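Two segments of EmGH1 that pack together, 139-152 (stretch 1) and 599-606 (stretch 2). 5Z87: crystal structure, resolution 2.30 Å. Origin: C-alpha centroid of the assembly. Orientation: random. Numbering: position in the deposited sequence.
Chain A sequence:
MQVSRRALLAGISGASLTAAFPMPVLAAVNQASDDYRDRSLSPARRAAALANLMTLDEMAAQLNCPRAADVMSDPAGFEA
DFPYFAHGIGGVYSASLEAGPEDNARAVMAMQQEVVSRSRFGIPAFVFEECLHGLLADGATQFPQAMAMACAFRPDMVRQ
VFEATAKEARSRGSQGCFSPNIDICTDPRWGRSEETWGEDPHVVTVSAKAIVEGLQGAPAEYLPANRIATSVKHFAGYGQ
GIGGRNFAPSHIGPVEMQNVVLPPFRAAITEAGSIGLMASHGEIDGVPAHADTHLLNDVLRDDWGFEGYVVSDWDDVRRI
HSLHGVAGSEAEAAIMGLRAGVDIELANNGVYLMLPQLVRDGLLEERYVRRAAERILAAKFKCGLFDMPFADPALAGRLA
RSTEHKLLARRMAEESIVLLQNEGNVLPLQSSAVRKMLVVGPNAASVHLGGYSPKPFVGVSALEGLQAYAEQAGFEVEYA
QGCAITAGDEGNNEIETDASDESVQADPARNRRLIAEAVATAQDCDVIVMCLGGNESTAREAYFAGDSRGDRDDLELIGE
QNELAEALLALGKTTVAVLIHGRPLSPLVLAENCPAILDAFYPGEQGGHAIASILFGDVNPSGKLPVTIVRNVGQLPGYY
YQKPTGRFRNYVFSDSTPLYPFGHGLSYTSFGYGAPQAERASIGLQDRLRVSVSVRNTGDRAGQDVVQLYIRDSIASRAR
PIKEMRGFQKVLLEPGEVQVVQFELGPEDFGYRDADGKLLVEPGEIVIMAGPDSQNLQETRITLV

Stretch 1, residues 139-152: GATQFPQAMAMACA
Stretch 2 (599-606) DAFYPGEQ

This is a buried contact in which backbone and side-chain hydrogen bonds join two loops at one end and a phenylalanine packs against a short helix at the other, covering 505 Å² in all. The two segments run in roughly opposing senses: the N-to-C directions of helix 146-150 and strand 599-601 differ by 142°, with axes 7.9 Å apart at closest approach. CA register pairs Gln 142 with Glu 605 (5.5 Å), Pro 144 with Gly 604 (3.7 Å), Gln 145 with Tyr 602 (5.5 Å) and Ala 148 with Phe 601 (5.3 Å).

Both the backbone N and the backbone O of extended Gln 142 (phi/psi -103/100) are bonded to Glu 605. Gln 142 N donates to Glu 605 OE1 at 3.0 Å, nearly linear, while Glu 605 N donates to Gln 142 O at 2.9 Å. On Glu 605, chi1 p, chi2 t and chi3 70° bring the carboxylate back to stretch 1. Gln 142, m at chi1 and chi2, leads its amide away, and NE2 reaches Ala 140 O at 3.2 Å.

With Gly 604 CA 3.7 Å from Pro 144 CA, a CB would clash with Pro 144 N and Phe 143 C; independently, phi/psi 82/-174 would jam it against the preceding carbonyl O. Gly 604 CA instead lies 3.5 Å from Phe 143 O.

Gln 145, the N-cap residue (-56/162; chi1 t, chi2 p), donates from N to Tyr 602 O at 3.1 Å; its OE1 accepts from Ala 146 N at 2.8 Å. Its CB meets the edge of the Tyr 602 ring (chi1 m).

Phe 601, at 49/-116 with chi1 m, points toward the helix. Met 147 (chi1 and chi2 t, chi3 m) lays CG over one face of the Phe 601 ring, 4.1 Å from its centroid, and Cys 151 SG (chi1 m) lies obliquely, 3.7 Å from Phe 601 CE2. Small Ala 148 permits close backbone approach, its CB 3.4 Å from Tyr 602 O and 3.7 Å from Phe 601 CB.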

ATOM      1  N   GLY A 139      38.465  -8.763  -5.260  1.00 25.04           N
ATOM      2  CA  GLY A 139      39.067  -8.864  -6.570  1.00 27.09           C
ATOM      3  C   GLY A 139      38.195  -9.400  -7.684  1.00 26.27           C
ATOM      4  O   GLY A 139      38.705  -9.588  -8.788  1.00 27.05           O
ATOM      5  N   ALA A 140      36.903  -9.643  -7.456  1.00 25.58           N
ATOM      6  CA  ALA A 140      36.031 -10.116  -8.530  1.00 21.09           C
ATOM      7  C   ALA A 140      35.452  -8.947  -9.335  1.00 23.19           C
ATOM      8  O   ALA A 140      35.329  -7.825  -8.836  1.00 20.40           O
ATOM      9  CB  ALA A 140      34.894 -10.971  -7.969  1.00 24.13           C
ATOM     10  N   THR A 141      35.104  -9.229 -10.598  1.00 18.30           N
ATOM     11  CA  THR A 141      34.534  -8.232 -11.504  1.00 25.62           C
ATOM     12  C   THR A 141      33.160  -7.765 -11.022  1.00 27.05           C
ATOM     13  O   THR A 141      32.250  -8.578 -10.831  1.00 26.57           O
ATOM     14  CB  THR A 141      34.414  -8.803 -12.911  1.00 23.26           C
ATOM     15  OG1 THR A 141      35.579  -9.571 -13.217  1.00 28.67           O
ATOM     16  CG2 THR A 141      34.253  -7.679 -13.941  1.00 25.13           C
ATOM     17  N   GLN A 142      33.004  -6.450 -10.864  1.00 27.21           N
ATOM     18  CA  GLN A 142      31.767  -5.837 -10.377  1.00 24.44           C
ATOM     19  C   GLN A 142      31.000  -5.240 -11.552  1.00 27.65           C
ATOM     20  O   GLN A 142      31.308  -4.137 -12.013  1.00 28.28           O
ATOM     21  CB  GLN A 142      32.079  -4.777  -9.330  1.00 25.29           C
ATOM     22  CG  GLN A 142      32.624  -5.375  -8.060  1.00 27.32           C
ATOM     23  CD  GLN A 142      31.801  -6.567  -7.605  1.00 31.18           C
ATOM     24  OE1 GLN A 142      30.691  -6.402  -7.099  1.00 28.79           O
ATOM     25  NE2 GLN A 142      32.342  -7.776  -7.777  1.00 29.83           N
ATOM     26  N   PHE A 143      29.999  -5.965 -12.029  1.00 24.09           N
ATOM     27  CA  PHE A 143      29.160  -5.490 -13.116  1.00 24.92           C
ATOM     28  C   PHE A 143      28.189  -4.411 -12.620  1.00 21.43           C
ATOM     29  O   PHE A 143      28.116  -4.112 -11.419  1.00 19.23           O
ATOM     30  CB  PHE A 143      28.462  -6.694 -13.732  1.00 23.18           C
ATOM     31  CG  PHE A 143      29.414  -7.677 -14.340  1.00 21.34           C
ATOM     32  CD1 PHE A 143      29.898  -7.484 -15.630  1.00 24.39           C
ATOM     33  CD2 PHE A 143      29.851  -8.784 -13.620  1.00 23.99           C
ATOM     34  CE1 PHE A 143      30.794  -8.390 -16.201  1.00 23.88           C
ATOM     35  CE2 PHE A 143      30.741  -9.698 -14.183  1.00 23.04           C
ATOM     36  CZ  PHE A 143      31.213  -9.504 -15.471  1.00 19.64           C
ATOM     37  N   PRO A 144      27.455  -3.746 -13.522  1.00 21.05           N
ATOM     38  CA  PRO A 144      26.450  -2.787 -13.047  1.00 22.20           C
ATOM     39  C   PRO A 144      25.429  -3.504 -12.170  1.00 23.35           C
ATOM     40  O   PRO A 144      25.156  -4.693 -12.343  1.00 22.57           O
ATOM     41  CB  PRO A 144      25.815  -2.253 -14.337  1.00 24.28           C
ATOM     42  CG  PRO A 144      26.831  -2.501 -15.404  1.00 22.75           C
ATOM     43  CD  PRO A 144      27.520  -3.772 -14.997  1.00 28.90           C
ATOM     44  N   GLN A 145      24.885  -2.772 -11.208  1.00 22.22           N
ATOM     45  CA  GLN A 145      23.878  -3.319 -10.311  1.00 20.36           C
ATOM     46  C   GLN A 145      22.695  -3.878 -11.109  1.00 21.01           C
ATOM     47  O   GLN A 145      22.504  -3.573 -12.289  1.00 20.61           O
ATOM     48  CB  GLN A 145      23.435  -2.241  -9.319  1.00 20.90           C
ATOM     49  CG  GLN A 145      22.459  -2.690  -8.235  1.00 23.50           C
ATOM     50  CD  GLN A 145      22.978  -3.865  -7.411  1.00 22.27           C
ATOM     51  OE1 GLN A 145      23.092  -4.994  -7.902  1.00 24.32           O
ATOM     52  NE2 GLN A 145      23.265  -3.606  -6.146  1.00 18.91           N
ATOM     53  N   ALA A 146      21.903  -4.731 -10.454  1.00 18.81           N
ATOM     54  CA  ALA A 146      20.852  -5.460 -11.164  1.00 19.22           C
ATOM     55  C   ALA A 146      19.837  -4.510 -11.824  1.00 18.82           C
ATOM     56  O   ALA A 146      19.480  -4.677 -12.998  1.00 13.80           O
ATOM     57  CB  ALA A 146      20.172  -6.439 -10.199  1.00 16.48           C
ATOM     58  N   MET A 147      19.377  -3.489 -11.097  1.00 18.14           N
ATOM     59  CA  MET A 147      18.423  -2.551 -11.699  1.00 18.29           C
ATOM     60  C   MET A 147      19.052  -1.770 -12.850  1.00 18.77           C
ATOM     61  O   MET A 147      18.391  -1.515 -13.863  1.00 23.56           O
ATOM     62  CB  MET A 147      17.875  -1.580 -10.654  1.00 18.68           C
ATOM     63  CG  MET A 147      16.741  -0.698 -11.206  1.00 19.45           C
ATOM     64  SD  MET A 147      15.694  -0.095  -9.880  1.00 27.11           S
ATOM     65  CE  MET A 147      14.532  -1.447  -9.671  1.00 15.95           C
ATOM     66  N   ALA A 148      20.324  -1.383 -12.719  1.00 17.25           N
ATOM     67  CA  ALA A 148      21.023  -0.760 -13.842  1.00 18.89           C
ATOM     68  C   ALA A 148      21.005  -1.666 -15.062  1.00 18.20           C
ATOM     69  O   ALA A 148      20.635  -1.244 -16.167  1.00 22.82           O
ATOM     70  CB  ALA A 148      22.465  -0.426 -13.449  1.00 19.95           C
ATOM     71  N   MET A 149      21.378  -2.928 -14.878  1.00 19.97           N
ATOM     72  CA  MET A 149      21.435  -3.841 -16.016  1.00 19.48           C
ATOM     73  C   MET A 149      20.059  -4.067 -16.616  1.00 21.69           C
ATOM     74  O   MET A 149      19.943  -4.344 -17.821  1.00 23.75           O
ATOM     75  CB  MET A 149      22.058  -5.167 -15.595  1.00 19.18           C
ATOM     76  CG  MET A 149      23.549  -5.078 -15.256  1.00 22.41           C
ATOM     77  SD  MET A 149      24.287  -6.725 -15.248  1.00 25.83           S
ATOM     78  CE  MET A 149      23.845  -7.313 -13.625  1.00 16.47           C
ATOM     79  N   ALA A 150      19.003  -3.964 -15.799  1.00 18.10           N
ATOM     80  CA  ALA A 150      17.649  -4.087 -16.337  1.00 17.71           C
ATOM     81  C   ALA A 150      17.335  -2.974 -17.328  1.00 20.49           C
ATOM     82  O   ALA A 150      16.470  -3.149 -18.199  1.00 21.98           O
ATOM     83  CB  ALA A 150      16.617  -4.083 -15.201  1.00 16.66           C
ATOM     84  N   CYS A 151      18.002  -1.814 -17.199  1.00 18.32           N
ATOM     85  CA  CYS A 151      17.735  -0.712 -18.120  1.00 19.26           C
ATOM     86  C   CYS A 151      18.242  -1.007 -19.509  1.00 16.48           C
ATOM     87  O   CYS A 151      17.816  -0.348 -20.460  1.00 19.92           O
ATOM     88  CB  CYS A 151      18.380   0.594 -17.659  1.00 16.41           C
ATOM     89  SG  CYS A 151      17.972   1.162 -16.032  1.00 18.01           S
ATOM     90  N   ALA A 152      19.143  -1.980 -19.641  1.00 18.80           N
ATOM     91  CA  ALA A 152      19.771  -2.246 -20.928  1.00 21.04           C
ATOM     92  C   ALA A 152      18.827  -2.945 -21.893  1.00 18.72           C
ATOM     93  O   ALA A 152      18.991  -2.816 -23.115  1.00 24.27           O
ATOM     94  CB  ALA A 152      21.033  -3.084 -20.727  1.00 20.27           C
ATOM     95  N   ASP A 599      20.687   8.781 -16.232  1.00 21.62           N
ATOM     96  CA  ASP A 599      20.408   7.950 -15.066  1.00 23.09           C
ATOM     97  C   ASP A 599      21.266   6.700 -15.169  1.00 22.89           C
ATOM     98  O   ASP A 599      21.031   5.846 -16.031  1.00 22.20           O
ATOM     99  CB  ASP A 599      18.926   7.600 -14.953  1.00 22.31           C
ATOM    100  CG  ASP A 599      18.533   7.220 -13.529  1.00 32.24           C
ATOM    101  OD1 ASP A 599      19.421   6.753 -12.760  1.00 25.79           O
ATOM    102  OD2 ASP A 599      17.342   7.400 -13.174  1.00 31.61           O
ATOM    103  N   ALA A 600      22.267   6.597 -14.296  1.00 24.25           N
ATOM    104  CA  ALA A 600      23.223   5.504 -14.381  1.00 26.11           C
ATOM    105  C   ALA A 600      22.990   4.438 -13.328  1.00 26.47           C
ATOM    106  O   ALA A 600      23.656   3.398 -13.365  1.00 23.27           O
ATOM    107  CB  ALA A 600      24.661   6.041 -14.262  1.00 24.81           C
ATOM    108  N   PHE A 601      22.057   4.673 -12.405  1.00 20.81           N
ATOM    109  CA  PHE A 601      21.862   3.798 -11.263  1.00 23.79           C
ATOM    110  C   PHE A 601      23.216   3.527 -10.603  1.00 26.49           C
ATOM    111  O   PHE A 601      23.839   4.460 -10.080  1.00 28.08           O
ATOM    112  CB  PHE A 601      21.095   2.544 -11.717  1.00 15.46           C
ATOM    113  CG  PHE A 601      19.597   2.785 -11.814  1.00 17.84           C
ATOM    114  CD1 PHE A 601      18.797   2.724 -10.674  1.00 20.57           C
ATOM    115  CD2 PHE A 601      19.009   3.156 -13.014  1.00 18.17           C
ATOM    116  CE1 PHE A 601      17.433   2.972 -10.742  1.00 22.16           C
ATOM    117  CE2 PHE A 601      17.644   3.416 -13.095  1.00 24.42           C
ATOM    118  CZ  PHE A 601      16.849   3.314 -11.955  1.00 19.90           C
ATOM    119  N   TYR A 602      23.687   2.287 -10.598  1.00 24.95           N
ATOM    120  CA  TYR A 602      25.070   2.005 -10.205  1.00 20.34           C
ATOM    121  C   TYR A 602      25.706   1.350 -11.410  1.00 21.57           C
ATOM    122  O   TYR A 602      25.319   0.224 -11.763  1.00 21.29           O
ATOM    123  CB  TYR A 602      25.162   1.106  -8.977  1.00 17.54           C
ATOM    124  CG  TYR A 602      24.766   1.782  -7.682  1.00 23.19           C
ATOM    125  CD1 TYR A 602      25.171   3.079  -7.397  1.00 24.31           C
ATOM    126  CD2 TYR A 602      23.969   1.129  -6.751  1.00 18.22           C
ATOM    127  CE1 TYR A 602      24.818   3.700  -6.208  1.00 17.56           C
ATOM    128  CE2 TYR A 602      23.623   1.731  -5.559  1.00 14.27           C
ATOM    129  CZ  TYR A 602      24.044   3.026  -5.293  1.00 20.33           C
ATOM    130  OH  TYR A 602      23.696   3.644  -4.110  1.00 18.92           O
ATOM    131  N   PRO A 603      26.624   2.023 -12.108  1.00 24.72           N
ATOM    132  CA  PRO A 603      27.027   1.553 -13.439  1.00 25.04           C
ATOM    133  C   PRO A 603      28.206   0.580 -13.442  1.00 25.19           C
ATOM    134  O   PRO A 603      28.785   0.306 -14.497  1.00 25.70           O
ATOM    135  CB  PRO A 603      27.361   2.863 -14.164  1.00 20.64           C
ATOM    136  CG  PRO A 603      27.842   3.752 -13.083  1.00 22.89           C
ATOM    137  CD  PRO A 603      27.118   3.382 -11.828  1.00 19.22           C
ATOM    138  N   GLY A 604      28.547   0.011 -12.295  1.00 24.85           N
ATOM    139  CA  GLY A 604      29.569  -1.017 -12.287  1.00 30.21           C
ATOM    140  C   GLY A 604      30.970  -0.431 -12.278  1.00 32.15           C
ATOM    141  O   GLY A 604      31.172   0.778 -12.181  1.00 25.81           O
ATOM    142  N   GLU A 605      31.969  -1.317 -12.386  1.00 26.35           N
ATOM    143  CA  GLU A 605      33.333  -0.888 -12.106  1.00 24.71           C
ATOM    144  C   GLU A 605      33.969  -0.148 -13.279  1.00 23.35           C
ATOM    145  O   GLU A 605      34.920   0.610 -13.074  1.00 23.79           O
ATOM    146  CB  GLU A 605      34.187  -2.086 -11.686  1.00 24.79           C
ATOM    147  CG  GLU A 605      34.334  -3.154 -12.742  1.00 22.67           C
ATOM    148  CD  GLU A 605      35.529  -4.053 -12.474  1.00 35.44           C
ATOM    149  OE1 GLU A 605      35.485  -4.844 -11.500  1.00 32.32           O
ATOM    150  OE2 GLU A 605      36.521  -3.949 -13.228  1.00 37.68           O
ATOM    151  N   GLN A 606      33.455  -0.330 -14.487  1.00 23.48           N
ATOM    152  CA  GLN A 606      33.868   0.449 -15.644  1.00 29.00           C
ATOM    153  C   GLN A 606      32.923   1.621 -15.921  1.00 30.89           C
ATOM    154  O   GLN A 606      32.974   2.205 -17.007  1.00 34.91           O
ATOM    155  CB  GLN A 606      33.970  -0.459 -16.873  1.00 23.17           C
ATOM    156  CG  GLN A 606      35.060  -1.526 -16.755  1.00 30.48           C
ATOM    157  CD  GLN A 606      36.436  -0.947 -16.402  1.00 34.15           C
ATOM    158  OE1 GLN A 606      36.940  -0.064 -17.093  1.00 31.18           O
ATOM    159  NE2 GLN A 606      37.040  -1.445 -15.317  1.00 27.26           N
TER